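PDB 3P1T: putative histidinol-phosphate aminotransferase from Burkholderia pseudomallei, which probably transfers an amino group from L-histidinol phosphate to 2-oxoglutarate with pyridoxal 5'-phosphate as cofactor, a step of histidine biosynthesis. Local coordinates for residues G76-F81 against G204-A209; I169-V174 against E190-S195; R266-R271 against A329-S334. One frame throughout, in Å; residues are numbered along the deposited sequence.

Contact 1 of 3, residues G76-F81 against G204-A209; sequences GIDECF and GLRLGA
Asp78 and Arg206 form the ionic part of this contact, a long salt bridge of 3.8 Å between Asp78 OD1 and Arg206 NH2. The carboxylate oxygen comes to the edge of the guanidinium, near its plane; the planes of the two groups are 81° apart, and the approach is OD1 to NH2. Asp78 OD2 has a stronger partner, the backbone N of Phe226 in the second subunit, which also packs against Arg206.

Van der Waals contact comes from Ile77, whose CG2 lies 3.5 Å from Arg206 NH2, oblique to the guanidinium. CG1 is anti to the backbone N (chi1 -170°) and leads away, leaving CG2 as the branch that touches. The arginine chain bends at chi2 (64°) and is extended beyond, passing Gly76, whose bare CA sits 4.3 Å from Arg206 NE.

The backbones approach without bonding to each other. Gly76 CA is 4.7 Å from Leu207 CA, and Gly76 N is 3.4 Å from Arg206 O at an angle too poor for a hydrogen bond. Gly208 bonds Val74 in the neighbouring strand, while the side chain of Arg75 bonds Leu205 O from NH2. Helical bonding in 76-81 includes Cys80 N to Gly76 O at 3.2 Å.

The contact thus brings an arginine alongside the first turn of helix 76-87. The arginine side chain is also about 4 Å from a bound tartrate. In fold type I aminotransferases the arginine eight residues after the Schiff-base lysine and the start of this helix hold the cofactor phosphate; the sequence and geometry here are consistent with that role. A positive guanidinium and a helix N terminus placed together would suit an anion, with Asp78 probably offsetting part of the charge.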
loop_
_atom_site.group_PDB
_atom_site.type_symbol
_atom_site.label_atom_id
_atom_site.label_comp_id
_atom_site.label_asym_id
_atom_site.label_seq_id
_atom_site.Cartn_x
_atom_site.Cartn_y
_atom_site.Cartn_z
ATOM N N GLY A 76 -4.006 -2.553 -5.967
ATOM C CA GLY A 76 -4.523 -3.711 -6.681
ATOM C C GLY A 76 -5.961 -4.067 -6.395
ATOM O O GLY A 76 -6.695 -3.332 -5.707
ATOM N N ILE A 77 -6.361 -5.230 -6.919
ATOM C CA ILE A 77 -7.722 -5.740 -6.816
ATOM C C ILE A 77 -8.050 -6.073 -5.332
ATOM O O ILE A 77 -9.218 -5.928 -4.960
ATOM C CB ILE A 77 -7.951 -6.947 -7.794
ATOM C CG1 ILE A 77 -9.440 -7.381 -7.902
ATOM C CG2 ILE A 77 -7.028 -8.116 -7.525
ATOM C CD1 ILE A 77 -10.471 -6.297 -8.239
ATOM N N ASP A 78 -7.045 -6.412 -4.476
ATOM C CA ASP A 78 -7.314 -6.699 -3.045
ATOM C C ASP A 78 -7.861 -5.459 -2.340
ATOM O O ASP A 78 -8.904 -5.574 -1.698
ATOM C CB ASP A 78 -6.078 -7.230 -2.285
ATOM C CG ASP A 78 -5.640 -8.657 -2.584
ATOM O OD1 ASP A 78 -6.038 -9.200 -3.647
ATOM O OD2 ASP A 78 -4.828 -9.201 -1.805
ATOM N N GLU A 79 -7.194 -4.274 -2.472
ATOM C CA GLU A 79 -7.713 -3.047 -1.845
ATOM C C GLU A 79 -9.079 -2.693 -2.412
ATOM O O GLU A 79 -9.976 -2.318 -1.665
ATOM C CB GLU A 79 -6.766 -1.848 -2.008
ATOM C CG GLU A 79 -7.393 -0.568 -1.463
ATOM C CD GLU A 79 -6.549 0.677 -1.321
ATOM O OE1 GLU A 79 -5.421 0.717 -1.861
ATOM O OE2 GLU A 79 -7.025 1.620 -0.653
ATOM N N CYS A 80 -9.216 -2.801 -3.732
ATOM C CA CYS A 80 -10.436 -2.526 -4.467
ATOM C C CYS A 80 -11.622 -3.324 -3.871
ATOM O O CYS A 80 -12.644 -2.729 -3.512
ATOM C CB CYS A 80 -10.223 -2.861 -5.940
ATOM S SG CYS A 80 -11.710 -2.692 -6.960
ATOM N N PHE A 81 -11.459 -4.666 -3.741
ATOM C CA PHE A 81 -12.494 -5.560 -3.234
ATOM C C PHE A 81 -12.835 -5.219 -1.787
ATOM O O PHE A 81 -14.011 -5.212 -1.436
ATOM C CB PHE A 81 -12.067 -7.044 -3.353
ATOM C CG PHE A 81 -13.199 -8.013 -3.097
ATOM C CD1 PHE A 81 -13.536 -8.389 -1.794
ATOM C CD2 PHE A 81 -13.955 -8.518 -4.152
ATOM C CE1 PHE A 81 -14.625 -9.214 -1.554
ATOM C CE2 PHE A 81 -15.030 -9.355 -3.910
ATOM C CZ PHE A 81 -15.363 -9.690 -2.611
ATOM N N GLY A 204 5.074 -5.600 -10.310
ATOM C CA GLY A 204 5.806 -5.539 -9.057
ATOM C C GLY A 204 5.383 -4.416 -8.140
ATOM O O GLY A 204 5.828 -4.385 -6.991
ATOM N N LEU A 205 4.534 -3.478 -8.627
ATOM C CA LEU A 205 4.079 -2.328 -7.820
ATOM C C LEU A 205 2.678 -2.559 -7.295
ATOM O O LEU A 205 2.279 -1.922 -6.312
ATOM C CB LEU A 205 4.129 -1.010 -8.601
ATOM C CG LEU A 205 5.445 -0.684 -9.307
ATOM C CD1 LEU A 205 5.410 0.705 -9.845
ATOM C CD2 LEU A 205 6.648 -0.871 -8.387
ATOM N N ARG A 206 1.937 -3.495 -7.943
ATOM C CA ARG A 206 0.572 -3.878 -7.599
ATOM C C ARG A 206 -0.312 -2.593 -7.405
ATOM O O ARG A 206 -0.667 -2.218 -6.275
ATOM C CB ARG A 206 0.583 -4.788 -6.340
ATOM C CG ARG A 206 -0.723 -5.492 -5.992
ATOM C CD ARG A 206 -1.165 -6.481 -7.049
ATOM N NE ARG A 206 -2.236 -7.327 -6.538
ATOM C CZ ARG A 206 -2.871 -8.257 -7.239
ATOM N NH1 ARG A 206 -2.585 -8.444 -8.524
ATOM N NH2 ARG A 206 -3.805 -9.001 -6.665
ATOM N N LEU A 207 -0.591 -1.903 -8.532
ATOM C CA LEU A 207 -1.428 -0.710 -8.603
ATOM C C LEU A 207 -2.612 -0.946 -9.538
ATOM O O LEU A 207 -2.529 -1.745 -10.487
ATOM C CB LEU A 207 -0.638 0.532 -9.065
ATOM C CG LEU A 207 0.517 0.996 -8.202
ATOM C CD1 LEU A 207 1.265 2.116 -8.868
ATOM C CD2 LEU A 207 0.049 1.420 -6.827
ATOM N N GLY A 208 -3.689 -0.221 -9.273
ATOM C CA GLY A 208 -4.913 -0.290 -10.055
ATOM C C GLY A 208 -5.745 0.962 -9.885
ATOM O O GLY A 208 -5.505 1.765 -8.973
ATOM N N ALA A 209 -6.719 1.138 -10.779
ATOM C CA ALA A 209 -7.638 2.268 -10.777
ATOM C C ALA A 209 -9.081 1.774 -10.726
ATOM O O ALA A 209 -9.476 0.938 -11.545
ATOM C CB ALA A 209 -7.411 3.135 -12.016
#

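Contact 2 of 3, residues I169-V174 against E190-S195; sequences IDETYV and ELVFRS
Ile169 and Asp170 pair in parallel with Val192 and Phe193, joining neighbouring central strands of the large sheet. The backbone bonds are Ile169 N to Leu191 O (3.1 Å), Phe193 N to Ile169 O (3.0 Å) and Glu171 N to Phe193 O (2.8 Å). Past the strand end a type I turn runs from Glu171 to Val174, and a water links Glu171 O to Ser195 N.

The ionic contact is side-on: Arg194 NE and NH2 both donate to Glu171 OE1, each over 2.8 Å. This oxygen lies near the guanidinium plane, whereas both nitrogens reach it from the same face of the carboxylate, whose plane is turned 42° from the guanidinium. Val174 CG1 lies over one guanidinium face, toward its rim, crossing the arginine at about a right angle.

On the sheet face of Asp170 and Phe193, the aspartate has OD1 at the ring edge, 3.5 Å from Phe193 CD2, with carboxylate and ring planes 88° apart. Asp170 OD1 closes an Asx turn by accepting from Thr172 N, and Thr172 OG1 donates to its syn lone pair. With CG anti to the backbone N (chi1 173°), the Asp170 side chain runs beside Phe193, pointing the same way. Thr172 OG1 also meets the ring edge, 3.7 Å from Phe193 CE2.

Asp170 OD2 is bonded to Tyr103 OH, so both carboxylate oxygens are engaged and the group is fixed in rotation. In fold type I aminotransferases the aspartate at this strand end faces the pyridine nitrogen of the cofactor; Asp170 probably does likewise, held in place by the Asx turn and by Tyr103.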
loop_
_atom_site.group_PDB
_atom_site.type_symbol
_atom_site.label_atom_id
_atom_site.label_comp_id
_atom_site.label_asym_id
_atom_site.label_seq_id
_atom_site.Cartn_x
_atom_site.Cartn_y
_atom_site.Cartn_z
ATOM N N ILE A 169 -16.958 -4.888 -12.418
ATOM C CA ILE A 169 -16.329 -5.601 -13.523
ATOM C C ILE A 169 -14.840 -5.368 -13.428
ATOM O O ILE A 169 -14.377 -4.239 -13.540
ATOM C CB ILE A 169 -16.893 -5.224 -14.931
ATOM C CG1 ILE A 169 -18.440 -5.432 -15.018
ATOM C CG2 ILE A 169 -16.145 -5.987 -16.065
ATOM C CD1 ILE A 169 -18.957 -6.924 -14.855
ATOM N N ASP A 170 -14.097 -6.436 -13.201
ATOM C CA ASP A 170 -12.642 -6.403 -13.106
ATOM C C ASP A 170 -12.074 -6.572 -14.524
ATOM O O ASP A 170 -12.040 -7.681 -15.061
ATOM C CB ASP A 170 -12.153 -7.490 -12.112
ATOM C CG ASP A 170 -10.659 -7.719 -12.005
ATOM O OD1 ASP A 170 -9.904 -7.140 -12.817
ATOM O OD2 ASP A 170 -10.245 -8.486 -11.117
ATOM N N GLU A 171 -11.654 -5.451 -15.124
ATOM C CA GLU A 171 -11.150 -5.418 -16.495
ATOM C C GLU A 171 -9.606 -5.474 -16.554
ATOM O O GLU A 171 -9.013 -4.842 -17.422
ATOM C CB GLU A 171 -11.667 -4.172 -17.221
ATOM C CG GLU A 171 -13.104 -4.331 -17.715
ATOM C CD GLU A 171 -13.628 -3.267 -18.666
ATOM O OE1 GLU A 171 -13.172 -2.103 -18.578
ATOM O OE2 GLU A 171 -14.529 -3.590 -19.474
ATOM N N THR A 172 -8.970 -6.324 -15.691
ATOM C CA THR A 172 -7.514 -6.522 -15.639
ATOM C C THR A 172 -6.950 -6.905 -17.023
ATOM O O THR A 172 -5.873 -6.414 -17.404
ATOM C CB THR A 172 -7.154 -7.604 -14.593
ATOM O OG1 THR A 172 -7.414 -7.097 -13.288
ATOM C CG2 THR A 172 -5.690 -8.041 -14.648
ATOM N N TYR A 173 -7.668 -7.758 -17.774
ATOM C CA TYR A 173 -7.131 -8.251 -19.043
ATOM C C TYR A 173 -7.763 -7.585 -20.283
ATOM O O TYR A 173 -7.524 -8.070 -21.386
ATOM C CB TYR A 173 -7.315 -9.790 -19.119
ATOM C CG TYR A 173 -6.491 -10.508 -18.066
ATOM C CD1 TYR A 173 -5.114 -10.681 -18.223
ATOM C CD2 TYR A 173 -7.058 -10.897 -16.858
ATOM C CE1 TYR A 173 -4.332 -11.235 -17.207
ATOM C CE2 TYR A 173 -6.293 -11.493 -15.855
ATOM C CZ TYR A 173 -4.930 -11.655 -16.031
ATOM O OH TYR A 173 -4.177 -12.254 -15.049
ATOM N N VAL A 174 -8.492 -6.464 -20.128
ATOM C CA VAL A 174 -9.184 -5.781 -21.237
ATOM C C VAL A 174 -8.208 -5.332 -22.369
ATOM O O VAL A 174 -8.629 -5.296 -23.523
ATOM C CB VAL A 174 -10.006 -4.561 -20.742
ATOM C CG1 VAL A 174 -9.103 -3.395 -20.323
ATOM C CG2 VAL A 174 -11.022 -4.107 -21.790
ATOM N N GLU A 190 -22.820 0.501 -10.653
ATOM C CA GLU A 190 -21.806 -0.217 -11.413
ATOM C C GLU A 190 -20.448 0.476 -11.272
ATOM O O GLU A 190 -20.343 1.709 -11.351
ATOM C CB GLU A 190 -22.222 -0.335 -12.896
ATOM C CG GLU A 190 -21.417 -1.347 -13.685
ATOM C CD GLU A 190 -21.829 -1.594 -15.125
ATOM O OE1 GLU A 190 -22.953 -1.197 -15.524
ATOM O OE2 GLU A 190 -21.018 -2.209 -15.856
ATOM N N LEU A 191 -19.424 -0.342 -11.042
ATOM C CA LEU A 191 -18.032 0.073 -10.918
ATOM C C LEU A 191 -17.146 -0.772 -11.848
ATOM O O LEU A 191 -17.511 -1.893 -12.215
ATOM C CB LEU A 191 -17.541 -0.034 -9.456
ATOM C CG LEU A 191 -18.201 0.904 -8.458
ATOM C CD1 LEU A 191 -19.275 0.179 -7.675
ATOM C CD2 LEU A 191 -17.189 1.442 -7.478
ATOM N N VAL A 192 -15.990 -0.238 -12.228
ATOM C CA VAL A 192 -15.057 -0.964 -13.095
ATOM C C VAL A 192 -13.626 -0.795 -12.507
ATOM O O VAL A 192 -13.285 0.263 -11.968
ATOM C CB VAL A 192 -15.178 -0.542 -14.604
ATOM C CG1 VAL A 192 -15.077 0.956 -14.821
ATOM C CG2 VAL A 192 -14.205 -1.285 -15.500
ATOM N N PHE A 193 -12.835 -1.876 -12.545
ATOM C CA PHE A 193 -11.449 -1.879 -12.093
ATOM C C PHE A 193 -10.490 -2.137 -13.272
ATOM O O PHE A 193 -10.736 -3.031 -14.070
ATOM C CB PHE A 193 -11.236 -2.923 -10.986
ATOM C CG PHE A 193 -9.790 -3.144 -10.591
ATOM C CD1 PHE A 193 -9.169 -2.314 -9.659
ATOM C CD2 PHE A 193 -9.049 -4.190 -11.147
ATOM C CE1 PHE A 193 -7.829 -2.513 -9.305
ATOM C CE2 PHE A 193 -7.706 -4.384 -10.797
ATOM C CZ PHE A 193 -7.117 -3.562 -9.857
ATOM N N ARG A 194 -9.394 -1.358 -13.346
ATOM C CA ARG A 194 -8.305 -1.510 -14.321
ATOM C C ARG A 194 -6.996 -1.724 -13.567
ATOM O O ARG A 194 -6.762 -1.036 -12.561
ATOM C CB ARG A 194 -8.198 -0.301 -15.268
ATOM C CG ARG A 194 -9.401 -0.085 -16.171
ATOM C CD ARG A 194 -9.441 -1.067 -17.303
ATOM N NE ARG A 194 -10.634 -0.890 -18.131
ATOM C CZ ARG A 194 -10.680 -0.154 -19.234
ATOM N NH1 ARG A 194 -9.605 0.507 -19.642
ATOM N NH2 ARG A 194 -11.804 -0.069 -19.936
ATOM N N SER A 195 -6.156 -2.668 -14.043
ATOM C CA SER A 195 -4.859 -3.019 -13.447
ATOM C C SER A 195 -3.698 -2.421 -14.235
ATOM O O SER A 195 -3.796 -2.317 -15.463
ATOM C CB SER A 195 -4.708 -4.538 -13.406
ATOM O OG SER A 195 -3.499 -4.971 -12.805
HETATM O O HOH W 1 -6.668 -3.182 -17.163
#

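Contact 3 of 3, residues R266-R271 against A329-S334; sequences RGLGYR and ALAEYS. With SO4 (sulfate ion), chain E.
Tyr270 reaches from the loop behind helix 244-267 to the last turn of helix 320-333, both in the small domain of this fold type I enzyme. A Schellman motif ends the first helix: Gly269, at positive phi, is the first residue to leave it, and Tyr270 CB points toward the second helix. From CB, CG is set anti to the carbonyl carbon (chi1 -65°), and the side chain also packs on Leu265. On the ring, Tyr270 CE2 is 3.4 Å from Leu330 O, which lies at the ring edge, and CZ is 3.8 Å from Leu330 CB, the two side chains crossing at a slant.

At the tip, Tyr270 OH donates to Leu330 O over 2.7 Å, lying in the carbonyl plane on a lone pair (C=O...donor angle 124°). The same carbonyl accepts Ser334 N, a helical bond, so two donors grip it. The hydroxyl also meets the edge of the Tyr333 ring, 3.5 Å from Tyr333 CD2; Tyr333 itself crosses Tyr270 at about a right angle and sends its own OH to Thr290.

Beside the tyrosine, both Leu268 methyls pack on Ala331, CD1 3.7 Å from its CA and CD2 3.9 Å from its CB. Away from the second helix, Arg266 makes weak bonds to a sulfate, probably from the crystallisation liquor, which Arg259 also binds. Ser334 CB packs 3.6 Å from Leu268 O, while Ser334 OG turns back to donate to Ala331 O at 2.8 Å.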
loop_
_atom_site.group_PDB
_atom_site.type_symbol
_atom_site.label_atom_id
_atom_site.label_comp_id
_atom_site.label_asym_id
_atom_site.label_seq_id
_atom_site.Cartn_x
_atom_site.Cartn_y
_atom_site.Cartn_z
ATOM N N ARG A 266 -3.083 -26.605 -31.123
ATOM C CA ARG A 266 -4.228 -27.348 -31.679
ATOM C C ARG A 266 -3.774 -28.300 -32.792
ATOM O O ARG A 266 -4.337 -29.386 -32.939
ATOM C CB ARG A 266 -5.321 -26.412 -32.205
ATOM C CG ARG A 266 -6.046 -25.668 -31.111
ATOM C CD ARG A 266 -7.325 -25.061 -31.626
ATOM N NE ARG A 266 -7.974 -24.229 -30.614
ATOM C CZ ARG A 266 -8.012 -22.904 -30.656
ATOM N NH1 ARG A 266 -7.482 -22.251 -31.680
ATOM N NH2 ARG A 266 -8.620 -22.223 -29.695
ATOM N N GLY A 267 -2.744 -27.893 -33.531
ATOM C CA GLY A 267 -2.137 -28.700 -34.584
ATOM C C GLY A 267 -1.353 -29.876 -34.030
ATOM O O GLY A 267 -1.174 -30.884 -34.719
ATOM N N LEU A 268 -0.879 -29.745 -32.771
ATOM C CA LEU A 268 -0.156 -30.789 -32.035
ATOM C C LEU A 268 -1.156 -31.746 -31.321
ATOM O O LEU A 268 -0.737 -32.757 -30.738
ATOM C CB LEU A 268 0.832 -30.170 -31.016
ATOM C CG LEU A 268 2.060 -29.470 -31.604
ATOM C CD1 LEU A 268 2.802 -28.705 -30.552
ATOM C CD2 LEU A 268 3.003 -30.452 -32.295
ATOM N N GLY A 269 -2.449 -31.415 -31.384
ATOM C CA GLY A 269 -3.518 -32.217 -30.802
ATOM C C GLY A 269 -4.079 -31.759 -29.475
ATOM O O GLY A 269 -4.992 -32.402 -28.955
ATOM N N TYR A 270 -3.555 -30.650 -28.922
ATOM C CA TYR A 270 -4.023 -30.098 -27.642
ATOM C C TYR A 270 -5.374 -29.394 -27.819
ATOM O O TYR A 270 -5.698 -28.921 -28.912
ATOM C CB TYR A 270 -2.988 -29.129 -27.029
ATOM C CG TYR A 270 -1.691 -29.797 -26.627
ATOM C CD1 TYR A 270 -1.558 -30.411 -25.386
ATOM C CD2 TYR A 270 -0.588 -29.798 -27.478
ATOM C CE1 TYR A 270 -0.368 -31.033 -25.010
ATOM C CE2 TYR A 270 0.600 -30.445 -27.127
ATOM C CZ TYR A 270 0.704 -31.069 -25.894
ATOM O OH TYR A 270 1.880 -31.689 -25.535
ATOM N N ARG A 271 -6.182 -29.379 -26.745
ATOM C CA ARG A 271 -7.484 -28.708 -26.762
ATOM C C ARG A 271 -7.313 -27.381 -26.034
ATOM O O ARG A 271 -7.082 -27.333 -24.825
ATOM C CB ARG A 271 -8.609 -29.585 -26.179
ATOM C CG ARG A 271 -8.857 -30.849 -26.995
ATOM C CD ARG A 271 -10.308 -31.255 -27.068
ATOM N NE ARG A 271 -10.430 -32.527 -27.778
ATOM C CZ ARG A 271 -10.788 -33.667 -27.199
ATOM N NH1 ARG A 271 -11.124 -33.690 -25.915
ATOM N NH2 ARG A 271 -10.863 -34.784 -27.910
ATOM N N ALA A 329 8.771 -27.953 -26.394
ATOM C CA ALA A 329 8.587 -28.889 -25.280
ATOM C C ALA A 329 7.265 -29.644 -25.387
ATOM O O ALA A 329 7.275 -30.856 -25.211
ATOM C CB ALA A 329 8.645 -28.154 -23.954
ATOM N N LEU A 330 6.140 -28.954 -25.686
ATOM C CA LEU A 330 4.838 -29.620 -25.798
ATOM C C LEU A 330 4.735 -30.366 -27.147
ATOM O O LEU A 330 3.917 -31.285 -27.260
ATOM C CB LEU A 330 3.653 -28.660 -25.590
ATOM C CG LEU A 330 3.456 -28.155 -24.144
ATOM C CD1 LEU A 330 2.375 -27.109 -24.072
ATOM C CD2 LEU A 330 3.119 -29.278 -23.196
ATOM N N ALA A 331 5.585 -30.031 -28.143
ATOM C CA ALA A 331 5.624 -30.829 -29.373
ATOM C C ALA A 331 6.216 -32.196 -29.034
ATOM O O ALA A 331 5.659 -33.226 -29.424
ATOM C CB ALA A 331 6.423 -30.133 -30.464
ATOM N N GLU A 332 7.291 -32.192 -28.205
ATOM C CA GLU A 332 7.983 -33.381 -27.707
ATOM C C GLU A 332 7.040 -34.224 -26.825
ATOM O O GLU A 332 7.006 -35.446 -26.977
ATOM C CB GLU A 332 9.243 -32.969 -26.920
ATOM C CG GLU A 332 10.139 -34.123 -26.491
ATOM C CD GLU A 332 11.211 -33.813 -25.460
ATOM O OE1 GLU A 332 11.571 -32.625 -25.276
ATOM O OE2 GLU A 332 11.701 -34.780 -24.833
ATOM N N TYR A 333 6.261 -33.570 -25.945
ATOM C CA TYR A 333 5.316 -34.212 -25.029
ATOM C C TYR A 333 4.136 -34.876 -25.770
ATOM O O TYR A 333 3.632 -35.887 -25.274
ATOM C CB TYR A 333 4.778 -33.185 -24.023
ATOM C CG TYR A 333 4.019 -33.778 -22.851
ATOM C CD1 TYR A 333 4.653 -34.612 -21.930
ATOM C CD2 TYR A 333 2.697 -33.426 -22.603
ATOM C CE1 TYR A 333 3.968 -35.137 -20.832
ATOM C CE2 TYR A 333 1.998 -33.948 -21.512
ATOM C CZ TYR A 333 2.642 -34.793 -20.617
ATOM O OH TYR A 333 1.966 -35.272 -19.514
ATOM N N SER A 334 3.708 -34.349 -26.950
ATOM C CA SER A 334 2.582 -34.928 -27.712
ATOM C C SER A 334 2.967 -36.292 -28.367
ATOM O O SER A 334 2.111 -36.938 -28.986
ATOM C CB SER A 334 2.064 -33.958 -28.774
ATOM O OG SER A 334 2.955 -33.806 -29.865
HETATM S S SO4 E . -10.019 -18.882 -31.308
HETATM O O1 SO4 E . -11.280 -19.514 -30.922
HETATM O O2 SO4 E . -10.311 -17.504 -31.790
HETATM O O3 SO4 E . -9.417 -19.670 -32.383
HETATM O O4 SO4 E . -9.072 -18.859 -30.161
#

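From the N terminus, helix 76-87 opens the widest loop, which contact 1 closes 123 residues later at 204-209. Contact 2 is nested inside it, and residues 175-189 between its segments contain no helix or strand. The two touch, with centres 11 Å apart, because strands 190-195 and 208-211 are neighbours in the large sheet, where Ala209 N probably bonds Arg194 O, and because Phe193 packs against Gly76 and Ile77. Contact 3 follows in series, about 16 Å from contact 2 at the nearest atoms, and closes the loop between helices 244-267 and 320-333. Contacts 1 and 2 thus tie the large domain, and contact 3 the small one.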